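Local atomic coordinates of mosquitocidal toxin (Bacillus sphaericus, PDB entry 2CB4), a protein that kills mosquito larvae as a toxin and, through the catalytic domain described here, probably transfers ADP-ribose from NAD to target proteins. Residues Asn16-Ser28 with Leu32-Ser44. The protein carries 1 engineered substitution. Sequence-based numbering, arbitrary orientation.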
ATOM      1  N   ASN A  16     -39.519 -22.170  21.424  1.00 78.73           N
ATOM      2  CA  ASN A  16     -38.960 -22.210  20.066  1.00 78.51           C
ATOM      3  C   ASN A  16     -39.056 -20.875  19.269  1.00 80.84           C
ATOM      4  O   ASN A  16     -39.399 -19.821  19.826  1.00 80.23           O
ATOM      5  CB  ASN A  16     -39.531 -23.393  19.253  1.00 79.66           C
ATOM      6  CG  ASN A  16     -38.501 -24.007  18.292  1.00100.00           C
ATOM      7  OD1 ASN A  16     -38.792 -24.244  17.112  1.00 93.07           O
ATOM      8  ND2 ASN A  16     -37.286 -24.256  18.793  1.00 88.20           N
ATOM      9  N   SER A  17     -38.733 -20.961  17.971  1.00 75.04           N
ATOM     10  CA  SER A  17     -38.714 -19.837  17.025  1.00 73.30           C
ATOM     11  C   SER A  17     -39.806 -18.757  17.171  1.00 74.80           C
ATOM     12  O   SER A  17     -40.945 -19.056  17.542  1.00 75.06           O
ATOM     13  CB  SER A  17     -38.634 -20.372  15.591  1.00 75.72           C
ATOM     14  OG  SER A  17     -38.246 -19.374  14.661  1.00 84.82           O
ATOM     15  N   PRO A  18     -39.447 -17.494  16.894  1.00 68.13           N
ATOM     16  CA  PRO A  18     -40.402 -16.393  16.975  1.00 65.76           C
ATOM     17  C   PRO A  18     -41.260 -16.432  15.709  1.00 65.34           C
ATOM     18  O   PRO A  18     -40.778 -16.805  14.633  1.00 63.20           O
ATOM     19  CB  PRO A  18     -39.504 -15.135  16.988  1.00 66.92           C
ATOM     20  CG  PRO A  18     -38.160 -15.615  17.318  1.00 71.49           C
ATOM     21  CD  PRO A  18     -38.062 -16.992  16.766  1.00 67.53           C
ATOM     22  N   LYS A  19     -42.527 -16.050  15.842  1.00 60.93           N
ATOM     23  CA  LYS A  19     -43.439 -16.071  14.704  1.00 60.73           C
ATOM     24  C   LYS A  19     -43.075 -15.050  13.642  1.00 63.66           C
ATOM     25  O   LYS A  19     -43.134 -15.336  12.442  1.00 64.08           O
ATOM     26  CB  LYS A  19     -44.880 -15.905  15.168  1.00 64.23           C
ATOM     27  CG  LYS A  19     -45.328 -16.982  16.183  1.00 83.02           C
ATOM     28  CD  LYS A  19     -45.193 -18.393  15.598  1.00 93.76           C
ATOM     29  CE  LYS A  19     -45.979 -19.430  16.398  1.00 99.86           C
ATOM     30  NZ  LYS A  19     -46.334 -20.626  15.572  1.00100.00           N
ATOM     31  N   ASP A  20     -42.690 -13.855  14.094  1.00 57.76           N
ATOM     32  CA  ASP A  20     -42.281 -12.769  13.198  1.00 55.16           C
ATOM     33  C   ASP A  20     -40.929 -12.202  13.675  1.00 53.38           C
ATOM     34  O   ASP A  20     -40.384 -12.626  14.707  1.00 51.88           O
ATOM     35  CB  ASP A  20     -43.345 -11.669  13.153  1.00 56.46           C
ATOM     36  CG  ASP A  20     -43.725 -11.184  14.527  1.00 68.45           C
ATOM     37  OD1 ASP A  20     -42.850 -11.202  15.425  1.00 68.62           O
ATOM     38  OD2 ASP A  20     -44.898 -10.797  14.722  1.00 77.74           O
ATOM     39  N   ASN A  21     -40.412 -11.233  12.923  1.00 45.94           N
ATOM     40  CA  ASN A  21     -39.133 -10.619  13.226  1.00 43.56           C
ATOM     41  C   ASN A  21     -39.203  -9.389  14.137  1.00 43.82           C
ATOM     42  O   ASN A  21     -38.271  -8.615  14.188  1.00 43.61           O
ATOM     43  CB  ASN A  21     -38.387 -10.302  11.938  1.00 39.54           C
ATOM     44  CG  ASN A  21     -39.013  -9.165  11.174  1.00 49.03           C
ATOM     45  OD1 ASN A  21     -40.099  -8.672  11.537  1.00 38.45           O
ATOM     46  ND2 ASN A  21     -38.334  -8.725  10.118  1.00 37.32           N
ATOM     47  N   THR A  22     -40.296  -9.226  14.866  1.00 38.12           N
ATOM     48  CA  THR A  22     -40.454  -8.088  15.769  1.00 36.41           C
ATOM     49  C   THR A  22     -39.278  -7.903  16.709  1.00 39.76           C
ATOM     50  O   THR A  22     -38.877  -6.772  16.998  1.00 39.99           O
ATOM     51  CB  THR A  22     -41.745  -8.202  16.610  1.00 36.36           C
ATOM     52  OG1 THR A  22     -42.865  -8.259  15.728  1.00 41.21           O
ATOM     53  CG2 THR A  22     -41.929  -7.012  17.510  1.00 30.87           C
ATOM     54  N   TRP A  23     -38.742  -9.014  17.196  1.00 34.95           N
ATOM     55  CA  TRP A  23     -37.642  -8.985  18.157  1.00 33.50           C
ATOM     56  C   TRP A  23     -36.385  -8.243  17.675  1.00 37.45           C
ATOM     57  O   TRP A  23     -35.630  -7.677  18.499  1.00 36.68           O
ATOM     58  CB  TRP A  23     -37.315 -10.396  18.665  1.00 31.41           C
ATOM     59  CG  TRP A  23     -36.779 -11.331  17.600  1.00 31.74           C
ATOM     60  CD1 TRP A  23     -37.409 -11.711  16.462  1.00 34.37           C
ATOM     61  CD2 TRP A  23     -35.503 -12.007  17.602  1.00 31.50           C
ATOM     62  NE1 TRP A  23     -36.599 -12.560  15.735  1.00 33.56           N
ATOM     63  CE2 TRP A  23     -35.432 -12.761  16.418  1.00 34.81           C
ATOM     64  CE3 TRP A  23     -34.414 -12.034  18.490  1.00 32.90           C
ATOM     65  CZ2 TRP A  23     -34.307 -13.526  16.079  1.00 34.43           C
ATOM     66  CZ3 TRP A  23     -33.307 -12.821  18.168  1.00 34.37           C
ATOM     67  CH2 TRP A  23     -33.270 -13.560  16.976  1.00 35.05           C
ATOM     68  N   ILE A  24     -36.180  -8.239  16.353  1.00 32.24           N
ATOM     69  CA  ILE A  24     -35.040  -7.558  15.737  1.00 31.52           C
ATOM     70  C   ILE A  24     -35.456  -6.404  14.805  1.00 34.66           C
ATOM     71  O   ILE A  24     -34.676  -5.967  13.973  1.00 34.00           O
ATOM     72  CB  ILE A  24     -34.127  -8.518  14.943  1.00 33.81           C
ATOM     73  CG1 ILE A  24     -34.948  -9.333  13.948  1.00 33.55           C
ATOM     74  CG2 ILE A  24     -33.353  -9.425  15.889  1.00 34.02           C
ATOM     75  CD1 ILE A  24     -34.092 -10.333  13.178  1.00 36.36           C
ATOM     76  N   GLN A  25     -36.675  -5.906  14.951  1.00 30.68           N
ATOM     77  CA  GLN A  25     -37.127  -4.821  14.084  1.00 30.80           C
ATOM     78  C   GLN A  25     -36.437  -3.454  14.283  1.00 34.01           C
ATOM     79  O   GLN A  25     -36.518  -2.586  13.404  1.00 33.86           O
ATOM     80  CB  GLN A  25     -38.656  -4.661  14.166  1.00 31.80           C
ATOM     81  CG  GLN A  25     -39.361  -5.354  13.025  1.00 37.95           C
ATOM     82  CD  GLN A  25     -40.871  -5.351  13.157  1.00 52.33           C
ATOM     83  OE1 GLN A  25     -41.463  -4.454  13.761  1.00 50.36           O
ATOM     84  NE2 GLN A  25     -41.511  -6.363  12.577  1.00 42.31           N
ATOM     85  N   ALA A  26     -35.795  -3.252  15.440  1.00 28.19           N
ATOM     86  CA  ALA A  26     -35.118  -1.975  15.739  1.00 26.21           C
ATOM     87  C   ALA A  26     -33.715  -1.960  15.122  1.00 31.19           C
ATOM     88  O   ALA A  26     -33.044  -0.931  15.117  1.00 31.21           O
ATOM     89  CB  ALA A  26     -35.033  -1.753  17.267  1.00 25.86           C
ATOM     90  N   ALA A  27     -33.288  -3.109  14.605  1.00 28.01           N
ATOM     91  CA  ALA A  27     -31.956  -3.285  14.049  1.00 27.74           C
ATOM     92  C   ALA A  27     -31.355  -2.193  13.198  1.00 33.26           C
ATOM     93  O   ALA A  27     -31.953  -1.705  12.214  1.00 34.16           O
ATOM     94  CB  ALA A  27     -31.798  -4.638  13.356  1.00 27.75           C
ATOM     95  N   SER A  28     -30.125  -1.882  13.567  1.00 28.11           N
ATOM     96  CA  SER A  28     -29.268  -0.944  12.870  1.00 27.86           C
ATOM     97  C   SER A  28     -28.622  -1.762  11.717  1.00 34.40           C
ATOM     98  O   SER A  28     -28.522  -1.280  10.599  1.00 34.91           O
ATOM     99  CB  SER A  28     -28.179  -0.442  13.817  1.00 29.52           C
ATOM    100  OG  SER A  28     -27.601   0.667  13.219  1.00 45.49           O
ATOM    101  N   LEU A  32     -30.028  -8.093   9.043  1.00 39.18           N
ATOM    102  CA  LEU A  32     -30.398  -9.155   9.982  1.00 38.08           C
ATOM    103  C   LEU A  32     -31.906  -9.363   9.995  1.00 41.93           C
ATOM    104  O   LEU A  32     -32.379 -10.457  10.271  1.00 43.04           O
ATOM    105  CB  LEU A  32     -30.013  -8.745  11.401  1.00 37.94           C
ATOM    106  CG  LEU A  32     -28.600  -9.008  11.892  1.00 41.98           C
ATOM    107  CD1 LEU A  32     -28.589  -8.718  13.373  1.00 41.75           C
ATOM    108  CD2 LEU A  32     -28.210 -10.459  11.607  1.00 41.08           C
HETATM  109  N   MSE A  33     -32.659  -8.289   9.778  1.00 36.01           N
HETATM  110  CA  MSE A  33     -34.124  -8.343   9.840  1.00 33.89           C
HETATM  111  C   MSE A  33     -34.833  -9.370   8.950  1.00 46.21           C
HETATM  112  O   MSE A  33     -35.944  -9.817   9.263  1.00 47.22           O
HETATM  113  CB  MSE A  33     -34.773  -6.962   9.762  1.00 32.59           C
HETATM  114  CG  MSE A  33     -34.190  -5.858  10.632  1.00 33.22           C
HETATM  115 SE   MSE A  33     -35.305  -4.309  10.538  1.00 33.23          SE
HETATM  116  CE  MSE A  33     -35.295  -4.024   8.693  1.00 30.76           C
ATOM    117  N   ASP A  34     -34.205  -9.734   7.840  1.00 47.23           N
ATOM    118  CA  ASP A  34     -34.803 -10.709   6.924  1.00 48.67           C
ATOM    119  C   ASP A  34     -34.288 -12.134   7.176  1.00 52.33           C
ATOM    120  O   ASP A  34     -34.646 -13.074   6.453  1.00 53.73           O
ATOM    121  CB  ASP A  34     -34.502 -10.318   5.482  1.00 51.81           C
ATOM    122  CG  ASP A  34     -35.560  -9.387   4.896  1.00 71.27           C
ATOM    123  OD1 ASP A  34     -36.373  -8.805   5.667  1.00 71.56           O
ATOM    124  OD2 ASP A  34     -35.590  -9.277   3.652  1.00 82.00           O
HETATM  125  N   MSE A  35     -33.442 -12.285   8.195  1.00 43.48           N
HETATM  126  CA  MSE A  35     -32.857 -13.568   8.514  1.00 39.06           C
HETATM  127  C   MSE A  35     -33.190 -13.930   9.950  1.00 42.56           C
HETATM  128  O   MSE A  35     -32.400 -14.527  10.657  1.00 43.26           O
HETATM  129  CB  MSE A  35     -31.384 -13.495   8.138  1.00 39.46           C
HETATM  130  CG  MSE A  35     -30.401 -13.072   9.192  1.00 43.71           C
HETATM  131 SE   MSE A  35     -28.612 -13.142   8.512  1.00 47.76          SE
HETATM  132  CE  MSE A  35     -29.123 -12.364   6.879  1.00 43.72           C
ATOM    133  N   SER A  36     -34.400 -13.564  10.361  1.00 39.24           N
ATOM    134  CA  SER A  36     -34.892 -13.803  11.698  1.00 39.50           C
ATOM    135  C   SER A  36     -34.760 -15.237  12.212  1.00 48.06           C
ATOM    136  O   SER A  36     -34.208 -15.482  13.287  1.00 49.13           O
ATOM    137  CB  SER A  36     -36.345 -13.323  11.826  1.00 41.12           C
ATOM    138  OG  SER A  36     -36.913 -13.747  13.064  1.00 46.95           O
ATOM    139  N   SER A  37     -35.296 -16.190  11.456  1.00 46.33           N
ATOM    140  CA  SER A  37     -35.264 -17.600  11.859  1.00 45.43           C
ATOM    141  C   SER A  37     -33.854 -18.136  11.881  1.00 45.65           C
ATOM    142  O   SER A  37     -33.460 -18.833  12.817  1.00 45.12           O
ATOM    143  CB  SER A  37     -36.148 -18.438  10.934  1.00 49.62           C
ATOM    144  OG  SER A  37     -37.495 -18.347  11.372  1.00 61.76           O
ATOM    145  N   LEU A  38     -33.082 -17.806  10.854  1.00 39.63           N
ATOM    146  CA  LEU A  38     -31.718 -18.255  10.823  1.00 40.10           C
ATOM    147  C   LEU A  38     -30.938 -17.704  12.040  1.00 46.67           C
ATOM    148  O   LEU A  38     -30.196 -18.444  12.703  1.00 47.02           O
ATOM    149  CB  LEU A  38     -31.063 -17.848   9.517  1.00 40.72           C
ATOM    150  CG  LEU A  38     -29.555 -18.057   9.578  1.00 46.85           C
ATOM    151  CD1 LEU A  38     -29.233 -19.498  10.037  1.00 47.68           C
ATOM    152  CD2 LEU A  38     -28.904 -17.724   8.243  1.00 47.43           C
ATOM    153  N   LEU A  39     -31.152 -16.417  12.356  1.00 43.15           N
ATOM    154  CA  LEU A  39     -30.485 -15.775  13.492  1.00 42.05           C
ATOM    155  C   LEU A  39     -30.903 -16.418  14.799  1.00 44.40           C
ATOM    156  O   LEU A  39     -30.072 -16.690  15.652  1.00 43.08           O
ATOM    157  CB  LEU A  39     -30.752 -14.251  13.520  1.00 41.65           C
ATOM    158  CG  LEU A  39     -30.134 -13.477  14.700  1.00 44.09           C
ATOM    159  CD1 LEU A  39     -28.613 -13.498  14.622  1.00 43.08           C
ATOM    160  CD2 LEU A  39     -30.665 -12.063  14.824  1.00 43.22           C
ATOM    161  N   TYR A  40     -32.191 -16.669  14.952  1.00 42.54           N
ATOM    162  CA  TYR A  40     -32.679 -17.297  16.172  1.00 43.54           C
ATOM    163  C   TYR A  40     -32.048 -18.687  16.375  1.00 49.91           C
ATOM    164  O   TYR A  40     -31.702 -19.082  17.493  1.00 49.62           O
ATOM    165  CB  TYR A  40     -34.203 -17.370  16.189  1.00 45.33           C
ATOM    166  CG  TYR A  40     -34.697 -18.013  17.450  1.00 49.95           C
ATOM    167  CD1 TYR A  40     -34.949 -17.255  18.592  1.00 52.66           C
ATOM    168  CD2 TYR A  40     -34.866 -19.396  17.524  1.00 51.65           C
ATOM    169  CE1 TYR A  40     -35.367 -17.849  19.775  1.00 54.82           C
ATOM    170  CE2 TYR A  40     -35.297 -20.005  18.707  1.00 53.18           C
ATOM    171  CZ  TYR A  40     -35.537 -19.225  19.832  1.00 64.28           C
ATOM    172  OH  TYR A  40     -35.946 -19.815  21.014  1.00 69.78           O
ATOM    173  N   GLN A  41     -31.866 -19.426  15.288  1.00 47.40           N
ATOM    174  CA  GLN A  41     -31.232 -20.743  15.383  1.00 47.60           C
ATOM    175  C   GLN A  41     -29.776 -20.585  15.779  1.00 50.66           C
ATOM    176  O   GLN A  41     -29.289 -21.251  16.680  1.00 50.78           O
ATOM    177  CB  GLN A  41     -31.275 -21.479  14.035  1.00 49.35           C
ATOM    178  CG  GLN A  41     -32.671 -21.744  13.533  1.00 74.68           C
ATOM    179  CD  GLN A  41     -33.330 -22.934  14.225  1.00100.00           C
ATOM    180  OE1 GLN A  41     -33.307 -23.065  15.465  1.00 91.08           O
ATOM    181  NE2 GLN A  41     -33.944 -23.803  13.423  1.00100.00           N
ATOM    182  N   LEU A  42     -29.085 -19.723  15.048  1.00 46.90           N
ATOM    183  CA  LEU A  42     -27.675 -19.426  15.274  1.00 46.99           C
ATOM    184  C   LEU A  42     -27.403 -19.094  16.755  1.00 49.94           C
ATOM    185  O   LEU A  42     -26.452 -19.582  17.348  1.00 51.17           O
ATOM    186  CB  LEU A  42     -27.310 -18.231  14.404  1.00 47.48           C
ATOM    187  CG  LEU A  42     -25.958 -18.127  13.723  1.00 52.97           C
ATOM    188  CD1 LEU A  42     -25.466 -19.479  13.306  1.00 53.79           C
ATOM    189  CD2 LEU A  42     -26.125 -17.241  12.516  1.00 53.79           C
ATOM    190  N   ILE A  43     -28.257 -18.279  17.356  1.00 44.02           N
ATOM    191  CA  ILE A  43     -28.108 -17.912  18.761  1.00 42.65           C
ATOM    192  C   ILE A  43     -28.527 -19.056  19.708  1.00 50.26           C
ATOM    193  O   ILE A  43     -27.832 -19.357  20.670  1.00 49.40           O
ATOM    194  CB  ILE A  43     -28.980 -16.653  19.089  1.00 43.20           C
ATOM    195  CG1 ILE A  43     -28.466 -15.422  18.350  1.00 42.05           C
ATOM    196  CG2 ILE A  43     -29.102 -16.435  20.584  1.00 41.61           C
ATOM    197  CD1 ILE A  43     -29.401 -14.213  18.451  1.00 37.22           C
ATOM    198  N   SER A  44     -29.689 -19.652  19.444  1.00 50.67           N
ATOM    199  CA  SER A  44     -30.271 -20.737  20.264  1.00 51.89           C
ATOM    200  C   SER A  44     -29.426 -22.001  20.444  1.00 58.36           C
ATOM    201  O   SER A  44     -29.455 -22.643  21.496  1.00 57.64           O
ATOM    202  CB  SER A  44     -31.637 -21.124  19.713  1.00 55.19           C
ATOM    203  OG  SER A  44     -32.625 -20.224  20.181  1.00 66.12           O
TER
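The indole of W23 lies along one side of helix 36-44, from S36 to I43, and gives its ring N-H to S36: NE1 is 2.9 Å from OG of S36, the N-H pointing at the oxygen at 169° and the acceptor practically in the ring plane. The hydroxyl can be there because S36 OG is turned anti to its backbone N (chi1 171°). Further along the indole, CH2 of W23 meets CD2 of L39 at 3.7 Å, CZ2 touches CB of Y40, and I43 CD1 comes up to the six-membered ring at its edge. CG2 of I24 sits over the centre of one indole face and CG of P18 is offset on the other, so 16-28 itself sandwiches the ring it presents to the helix.

Toward the N-terminal end of 16-28, P18 CD makes a CH-pi contact 3.9 Å from the centroid of the Y40 ring, and S17 CA makes a second one over the same face; S44 OG lies over the opposite face, displaced toward the rim.

Just before the helix begins, the backbone O of M33 takes a hydrogen bond from N21 ND2 at 2.8 Å, nearly straight at 174° and in the amide plane of N21. The second shell fixes that amide: Q25 NE2 donates to N21 OD1, so both polar ends of the N21 side chain are used. The selenomethionine M33 runs past the I24-A27 type I turn, its CG 3.8 Å from CB of A27 and its SE near Q25 O.

The contact folds the N-terminal loop of the ADP-ribosyltransferase domain back over helix 36-44. P184 of strand 180-184 touches W23, I24 and L39; R188 hydrogen-bonds to the backbone oxygens of Q25 and A27. From a second subunit, N113, in its helix 111-117, packs on M33.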